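Long-range contacts in 2-dehydropantoate 2-reductase, putative (Enterococcus faecalis, PDB 2EW2), which probably catalyses the NADPH-dependent reduction of 2-dehydropantoate (ketopantoate) to (R)-pantoate, the second step from 3-methyl-2-oxobutanoate on the way to pantothenate: residues H38-R43 with I62-E67; S16-I20 with V143-G147. Numbering follows the deposited sequence.

Contact 1: residues H38-R43 with I62-E67; sequences HIEAIR and IFSPEE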
ATOM      1  N   HIS B  38     -10.264   4.537  40.830  1.00 27.35           N
ATOM      2  CA  HIS B  38      -9.268   5.595  41.023  1.00 26.89           C
ATOM      3  C   HIS B  38      -9.951   6.834  41.616  1.00 27.01           C
ATOM      4  O   HIS B  38      -9.463   7.430  42.572  1.00 26.23           O
ATOM      5  CB  HIS B  38      -8.633   5.893  39.658  1.00 26.53           C
ATOM      6  CG  HIS B  38      -7.365   6.694  39.702  1.00 26.27           C
ATOM      7  ND1 HIS B  38      -6.287   6.362  40.497  1.00 24.96           N
ATOM      8  CD2 HIS B  38      -6.984   7.787  38.992  1.00 25.21           C
ATOM      9  CE1 HIS B  38      -5.314   7.236  40.300  1.00 25.35           C
ATOM     10  NE2 HIS B  38      -5.707   8.104  39.384  1.00 22.86           N
ATOM     11  N   ILE B  39     -11.103   7.197  41.060  1.00 27.53           N
ATOM     12  CA  ILE B  39     -11.891   8.318  41.575  1.00 28.31           C
ATOM     13  C   ILE B  39     -12.322   8.066  43.031  1.00 28.68           C
ATOM     14  O   ILE B  39     -12.204   8.949  43.878  1.00 28.34           O
ATOM     15  CB  ILE B  39     -13.133   8.592  40.683  1.00 28.25           C
ATOM     16  CG1 ILE B  39     -12.694   9.019  39.279  1.00 28.25           C
ATOM     17  CG2 ILE B  39     -14.056   9.635  41.327  1.00 28.05           C
ATOM     18  CD1 ILE B  39     -13.840   9.104  38.284  1.00 28.88           C
ATOM     19  N   GLU B  40     -12.795   6.851  43.305  1.00 29.89           N
ATOM     20  CA  GLU B  40     -13.272   6.460  44.641  1.00 31.62           C
ATOM     21  C   GLU B  40     -12.167   6.489  45.691  1.00 30.62           C
ATOM     22  O   GLU B  40     -12.382   6.998  46.794  1.00 31.24           O
ATOM     23  CB  GLU B  40     -13.947   5.078  44.607  1.00 31.20           C
ATOM     24  CG  GLU B  40     -15.202   5.029  43.726  1.00 34.27           C
ATOM     25  CD  GLU B  40     -15.708   3.608  43.420  1.00 35.75           C
ATOM     26  OE1 GLU B  40     -15.257   2.641  44.089  1.00 41.36           O
ATOM     27  OE2 GLU B  40     -16.578   3.458  42.514  1.00 40.40           O
ATOM     28  N   ALA B  41     -10.996   5.941  45.351  1.00 29.66           N
ATOM     29  CA  ALA B  41      -9.850   5.905  46.258  1.00 29.13           C
ATOM     30  C   ALA B  41      -9.364   7.317  46.572  1.00 28.81           C
ATOM     31  O   ALA B  41      -9.123   7.661  47.735  1.00 28.95           O
ATOM     32  CB  ALA B  41      -8.709   5.068  45.652  1.00 29.06           C
ATOM     33  N   ILE B  42      -9.242   8.142  45.534  1.00 27.98           N
ATOM     34  CA  ILE B  42      -8.781   9.523  45.716  1.00 27.75           C
ATOM     35  C   ILE B  42      -9.766  10.354  46.573  1.00 28.31           C
ATOM     36  O   ILE B  42      -9.337  11.116  47.426  1.00 28.42           O
ATOM     37  CB  ILE B  42      -8.432  10.213  44.354  1.00 27.04           C
ATOM     38  CG1 ILE B  42      -7.193   9.545  43.751  1.00 26.05           C
ATOM     39  CG2 ILE B  42      -8.200  11.706  44.546  1.00 26.47           C
ATOM     40  CD1 ILE B  42      -6.912   9.911  42.314  1.00 27.21           C
ATOM     41  N   ARG B  43     -11.066  10.174  46.359  1.00 29.59           N
ATOM     42  CA  ARG B  43     -12.096  10.855  47.157  1.00 31.34           C
ATOM     43  C   ARG B  43     -12.116  10.435  48.627  1.00 32.40           C
ATOM     44  O   ARG B  43     -12.373  11.267  49.501  1.00 33.31           O
ATOM     45  CB  ARG B  43     -13.485  10.667  46.538  1.00 31.15           C
ATOM     46  CG  ARG B  43     -13.711  11.607  45.375  1.00 31.33           C
ATOM     47  CD  ARG B  43     -15.062  11.440  44.747  1.00 31.95           C
ATOM     48  NE  ARG B  43     -15.185  12.320  43.596  1.00 30.67           N
ATOM     49  CZ  ARG B  43     -16.109  12.190  42.652  1.00 31.46           C
ATOM     50  NH1 ARG B  43     -17.007  11.213  42.728  1.00 30.67           N
ATOM     51  NH2 ARG B  43     -16.133  13.034  41.626  1.00 30.11           N
ATOM     52  N   ILE B  62     -11.484  15.427  42.196  1.00 24.97           N
ATOM     53  CA  ILE B  62     -11.415  14.534  41.037  1.00 24.44           C
ATOM     54  C   ILE B  62     -12.817  14.273  40.513  1.00 25.37           C
ATOM     55  O   ILE B  62     -13.768  14.097  41.285  1.00 25.44           O
ATOM     56  CB  ILE B  62     -10.628  13.213  41.346  1.00 24.49           C
ATOM     57  CG1 ILE B  62     -10.454  12.360  40.081  1.00 23.90           C
ATOM     58  CG2 ILE B  62     -11.288  12.411  42.478  1.00 23.07           C
ATOM     59  CD1 ILE B  62      -9.362  11.268  40.187  1.00 23.78           C
ATOM     60  N   PHE B  63     -12.951  14.291  39.194  1.00 25.67           N
ATOM     61  CA  PHE B  63     -14.241  14.097  38.560  1.00 26.37           C
ATOM     62  C   PHE B  63     -14.091  13.142  37.390  1.00 26.86           C
ATOM     63  O   PHE B  63     -13.024  13.055  36.807  1.00 26.60           O
ATOM     64  CB  PHE B  63     -14.764  15.451  38.048  1.00 27.16           C
ATOM     65  CG  PHE B  63     -14.900  16.509  39.128  1.00 26.55           C
ATOM     66  CD1 PHE B  63     -13.915  17.450  39.313  1.00 26.41           C
ATOM     67  CD2 PHE B  63     -16.029  16.545  39.948  1.00 27.77           C
ATOM     68  CE1 PHE B  63     -14.033  18.448  40.297  1.00 26.96           C
ATOM     69  CE2 PHE B  63     -16.159  17.523  40.949  1.00 27.82           C
ATOM     70  CZ  PHE B  63     -15.153  18.477  41.124  1.00 27.83           C
ATOM     71  N   SER B  64     -15.149  12.411  37.060  1.00 27.82           N
ATOM     72  CA  SER B  64     -15.186  11.686  35.797  1.00 28.65           C
ATOM     73  C   SER B  64     -15.601  12.684  34.719  1.00 28.78           C
ATOM     74  O   SER B  64     -16.224  13.705  35.032  1.00 28.48           O
ATOM     75  CB  SER B  64     -16.156  10.502  35.857  1.00 28.87           C
ATOM     76  OG  SER B  64     -17.506  10.939  35.855  1.00 31.76           O
ATOM     77  N   PRO B  65     -15.235  12.422  33.448  1.00 29.17           N
ATOM     78  CA  PRO B  65     -15.629  13.353  32.389  1.00 29.58           C
ATOM     79  C   PRO B  65     -17.152  13.600  32.316  1.00 30.39           C
ATOM     80  O   PRO B  65     -17.580  14.734  32.107  1.00 30.10           O
ATOM     81  CB  PRO B  65     -15.118  12.664  31.115  1.00 29.43           C
ATOM     82  CG  PRO B  65     -13.995  11.805  31.589  1.00 29.64           C
ATOM     83  CD  PRO B  65     -14.444  11.295  32.917  1.00 29.20           C
ATOM     84  N   GLU B  66     -17.951  12.564  32.533  1.00 31.18           N
ATOM     85  CA  GLU B  66     -19.403  12.695  32.390  1.00 32.91           C
ATOM     86  C   GLU B  66     -20.060  13.567  33.468  1.00 32.27           C
ATOM     87  O   GLU B  66     -21.163  14.066  33.263  1.00 32.58           O
ATOM     88  CB  GLU B  66     -20.091  11.318  32.282  1.00 33.38           C
ATOM     89  CG  GLU B  66     -19.816  10.351  33.433  1.00 37.91           C
ATOM     90  CD  GLU B  66     -18.678   9.362  33.149  1.00 44.17           C
ATOM     91  OE1 GLU B  66     -18.786   8.204  33.630  1.00 46.50           O
ATOM     92  OE2 GLU B  66     -17.686   9.719  32.455  1.00 45.31           O
ATOM     93  N   GLU B  67     -19.370  13.746  34.598  1.00 31.62           N
ATOM     94  CA  GLU B  67     -19.833  14.574  35.719  1.00 30.87           C
ATOM     95  C   GLU B  67     -19.639  16.073  35.507  1.00 29.84           C
ATOM     96  O   GLU B  67     -20.260  16.889  36.190  1.00 29.41           O
ATOM     97  CB  GLU B  67     -19.058  14.213  36.979  1.00 31.01           C
ATOM     98  CG  GLU B  67     -19.585  13.025  37.716  1.00 34.07           C
ATOM     99  CD  GLU B  67     -18.787  12.741  38.979  1.00 36.45           C
ATOM    100  OE1 GLU B  67     -19.429  12.427  40.014  1.00 40.21           O
ATOM    101  OE2 GLU B  67     -17.535  12.822  38.938  1.00 34.00           O
TER
HETATM  102  O   HOH W   1     -13.750  15.146  44.312  1.00 30.30           O
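The CA-to-CB bond of Ile62 points toward helix 36-45, and the branched apolar side chain suits this buried place: Ile62 CD1 lies 3.5 Å from Ile42 CD1, and Ile62 CG2 4.1 Å from Ile39 CG2. Arg43, on the same helix, is long enough to reach the carbonyl: Arg43 NH2 donates to Ile62 O at 2.6 Å, with a weak second bond from Arg43 NE at 3.2 Å. Water 1 accepts from Arg43 NE and Ile62 N. The CA-to-CB bond of Phe63 points away, and its broad side chain packs on Thr30, Ile68 and Asn72. Small Ser64 lets Ile39 CD1 approach its CB to 3.6 Å. Glu67 OE2 accepts from Ser64 N at 3.1 Å and forms a salt bridge with Arg43 NH2 at 3.0 Å, so one carboxylate oxygen ties turn to helix. In this Rossmann-type domain, edge strand 62-63 runs parallel to strand 28-32, whose Leu31 touches Ile42 and Ile62; after strand 62-63, Pro65 packs on Met90 and Ala93 of helix 84-94.

Contact 2: residues S16-I20 with V143-G147; sequences SRLGI and VKLLG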
ATOM      1  N   SER B  16      -0.952  12.035  37.696  1.00 22.93           N
ATOM      2  CA  SER B  16      -0.853  12.060  39.147  1.00 23.73           C
ATOM      3  C   SER B  16       0.448  12.683  39.633  1.00 23.64           C
ATOM      4  O   SER B  16       0.441  13.471  40.579  1.00 24.61           O
ATOM      5  CB  SER B  16      -1.038  10.646  39.712  1.00 23.64           C
ATOM      6  OG  SER B  16      -2.379  10.230  39.531  1.00 23.39           O
ATOM      7  N   ARG B  17       1.559  12.367  38.977  1.00 23.94           N
ATOM      8  CA  ARG B  17       2.833  13.039  39.297  1.00 23.67           C
ATOM      9  C   ARG B  17       2.728  14.538  39.124  1.00 24.08           C
ATOM     10  O   ARG B  17       3.052  15.302  40.042  1.00 24.03           O
ATOM     11  CB  ARG B  17       4.000  12.532  38.453  1.00 23.83           C
ATOM     12  CG  ARG B  17       5.273  13.329  38.747  1.00 23.01           C
ATOM     13  CD  ARG B  17       6.436  12.970  37.845  1.00 23.36           C
ATOM     14  NE  ARG B  17       7.134  11.736  38.223  1.00 22.23           N
ATOM     15  CZ  ARG B  17       7.972  11.594  39.256  1.00 22.59           C
ATOM     16  NH1 ARG B  17       8.564  10.427  39.453  1.00 20.85           N
ATOM     17  NH2 ARG B  17       8.227  12.596  40.096  1.00 22.47           N
ATOM     18  N   LEU B  18       2.273  14.964  37.946  1.00 24.03           N
ATOM     19  CA  LEU B  18       2.135  16.387  37.662  1.00 24.93           C
ATOM     20  C   LEU B  18       1.160  17.035  38.647  1.00 24.78           C
ATOM     21  O   LEU B  18       1.418  18.125  39.154  1.00 25.09           O
ATOM     22  CB  LEU B  18       1.692  16.632  36.204  1.00 25.23           C
ATOM     23  CG  LEU B  18       2.544  16.055  35.058  1.00 27.68           C
ATOM     24  CD1 LEU B  18       2.351  16.829  33.758  1.00 29.11           C
ATOM     25  CD2 LEU B  18       4.014  15.949  35.390  1.00 28.40           C
ATOM     26  N   GLY B  19       0.055  16.358  38.930  1.00 24.45           N
ATOM     27  CA  GLY B  19      -0.935  16.876  39.868  1.00 25.40           C
ATOM     28  C   GLY B  19      -0.398  17.148  41.267  1.00 25.86           C
ATOM     29  O   GLY B  19      -0.584  18.241  41.814  1.00 26.14           O
ATOM     30  N   ILE B  20       0.239  16.141  41.854  1.00 25.95           N
ATOM     31  CA  ILE B  20       0.860  16.260  43.174  1.00 26.73           C
ATOM     32  C   ILE B  20       1.879  17.404  43.247  1.00 26.37           C
ATOM     33  O   ILE B  20       1.836  18.218  44.166  1.00 25.98           O
ATOM     34  CB  ILE B  20       1.558  14.937  43.601  1.00 26.63           C
ATOM     35  CG1 ILE B  20       0.502  13.881  43.932  1.00 28.30           C
ATOM     36  CG2 ILE B  20       2.446  15.179  44.846  1.00 28.10           C
ATOM     37  CD1 ILE B  20       1.025  12.454  44.044  1.00 27.44           C
ATOM     38  N   VAL B 143       0.208   5.928  43.654  1.00 25.10           N
ATOM     39  CA  VAL B 143       1.273   6.008  42.661  1.00 25.43           C
ATOM     40  C   VAL B 143       2.658   5.967  43.301  1.00 25.42           C
ATOM     41  O   VAL B 143       2.823   6.298  44.484  1.00 25.75           O
ATOM     42  CB  VAL B 143       1.134   7.253  41.717  1.00 25.19           C
ATOM     43  CG1 VAL B 143      -0.216   7.228  40.990  1.00 26.25           C
ATOM     44  CG2 VAL B 143       1.331   8.580  42.470  1.00 25.39           C
ATOM     45  N   LYS B 144       3.638   5.551  42.510  1.00 25.12           N
ATOM     46  CA  LYS B 144       5.013   5.483  42.953  1.00 25.78           C
ATOM     47  C   LYS B 144       5.864   6.325  42.027  1.00 25.81           C
ATOM     48  O   LYS B 144       5.861   6.139  40.795  1.00 26.21           O
ATOM     49  CB  LYS B 144       5.518   4.031  42.990  1.00 26.01           C
ATOM     50  CG  LYS B 144       6.917   3.886  43.599  1.00 26.76           C
ATOM     51  CD  LYS B 144       7.360   2.434  43.646  1.00 27.22           C
ATOM     52  CE  LYS B 144       8.448   2.229  44.706  1.00 30.26           C
ATOM     53  NZ  LYS B 144       8.710   0.773  44.914  1.00 33.41           N
ATOM     54  N   LEU B 145       6.598   7.245  42.633  1.00 25.96           N
ATOM     55  CA  LEU B 145       7.329   8.257  41.901  1.00 26.75           C
ATOM     56  C   LEU B 145       8.782   8.173  42.309  1.00 27.23           C
ATOM     57  O   LEU B 145       9.105   8.364  43.482  1.00 27.74           O
ATOM     58  CB  LEU B 145       6.764   9.654  42.221  1.00 26.49           C
ATOM     59  CG  LEU B 145       5.263   9.920  41.987  1.00 26.61           C
ATOM     60  CD1 LEU B 145       4.916  11.368  42.263  1.00 25.13           C
ATOM     61  CD2 LEU B 145       4.847   9.537  40.553  1.00 23.63           C
ATOM     62  N   LEU B 146       9.648   7.874  41.342  1.00 27.51           N
ATOM     63  CA  LEU B 146      11.084   7.769  41.580  1.00 27.97           C
ATOM     64  C   LEU B 146      11.802   8.524  40.487  1.00 28.25           C
ATOM     65  O   LEU B 146      11.222   8.791  39.430  1.00 28.03           O
ATOM     66  CB  LEU B 146      11.530   6.302  41.515  1.00 28.52           C
ATOM     67  CG  LEU B 146      10.939   5.353  42.548  1.00 29.14           C
ATOM     68  CD1 LEU B 146      11.420   3.920  42.286  1.00 30.79           C
ATOM     69  CD2 LEU B 146      11.336   5.826  43.957  1.00 32.60           C
ATOM     70  N   GLY B 147      13.066   8.845  40.731  1.00 27.67           N
ATOM     71  CA  GLY B 147      13.924   9.370  39.691  1.00 28.14           C
ATOM     72  C   GLY B 147      13.732  10.837  39.365  1.00 27.90           C
ATOM     73  O   GLY B 147      12.993  11.549  40.045  1.00 28.32           O
TER
HETATM   74  O   HOH W   2      10.636  11.368  41.459  1.00 26.60           O
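Packing contacts come from one side of helix 13-24. Ile20 CD1 lies 4.2 Å from Val143 CG2 and 4.4 Å from Leu145 CD1, and Ser16 CB meets Val143 CG1 at 3.7 Å. The guanidinium of Arg17 lays one face over Leu145, with Arg17 NH1 3.4 Å from Leu145 CB. Val143 and Leu145 are two apart on the strand, so both point at the helix, whereas Lys144 turns outward, as suits a charged residue. The axes of 16-20 and 143-145 cross at -75° and come within 9.8 Å of each other. Gly10 and Gly12 precede the helix and Gly15 lies in its first turn, consistent with the GxGxxG dinucleotide-binding motif of a Rossmann fold; Ser16 OG is hydrogen-bonded to Gly12 O and Ala11 O, which satisfies a buried hydroxyl. Polar contacts belong to Arg17, long enough to reach past the strand's end: its NE donates to Thr134 O, and water 2 accepts from Arg17 NH2 at 3.0 Å and donates to Gly147 O at 2.8 Å.

Overall arrangement
Both contacts belong to the N-terminal Rossmann-type domain, their centres about 18 Å apart. Along the chain the order is 16-20, 38-43, 62-67, 143-147, so contact 1 falls wholly between the two halves of contact 2. Contact 1 packs helix 36-45 against the edge of the eight-stranded sheet; contact 2 packs helix 13-24 against a face of the smaller four-stranded sheet, in which strand 142-145 pairs with strand 47-51. They meet where His38 NE2 comes within 4.0 Å of Ser16 OG in a packing contact. Ala11 O accepts hydrogen bonds from both of these side chains, so the two helices converge on the glycine-rich turn that probably receives NADPH.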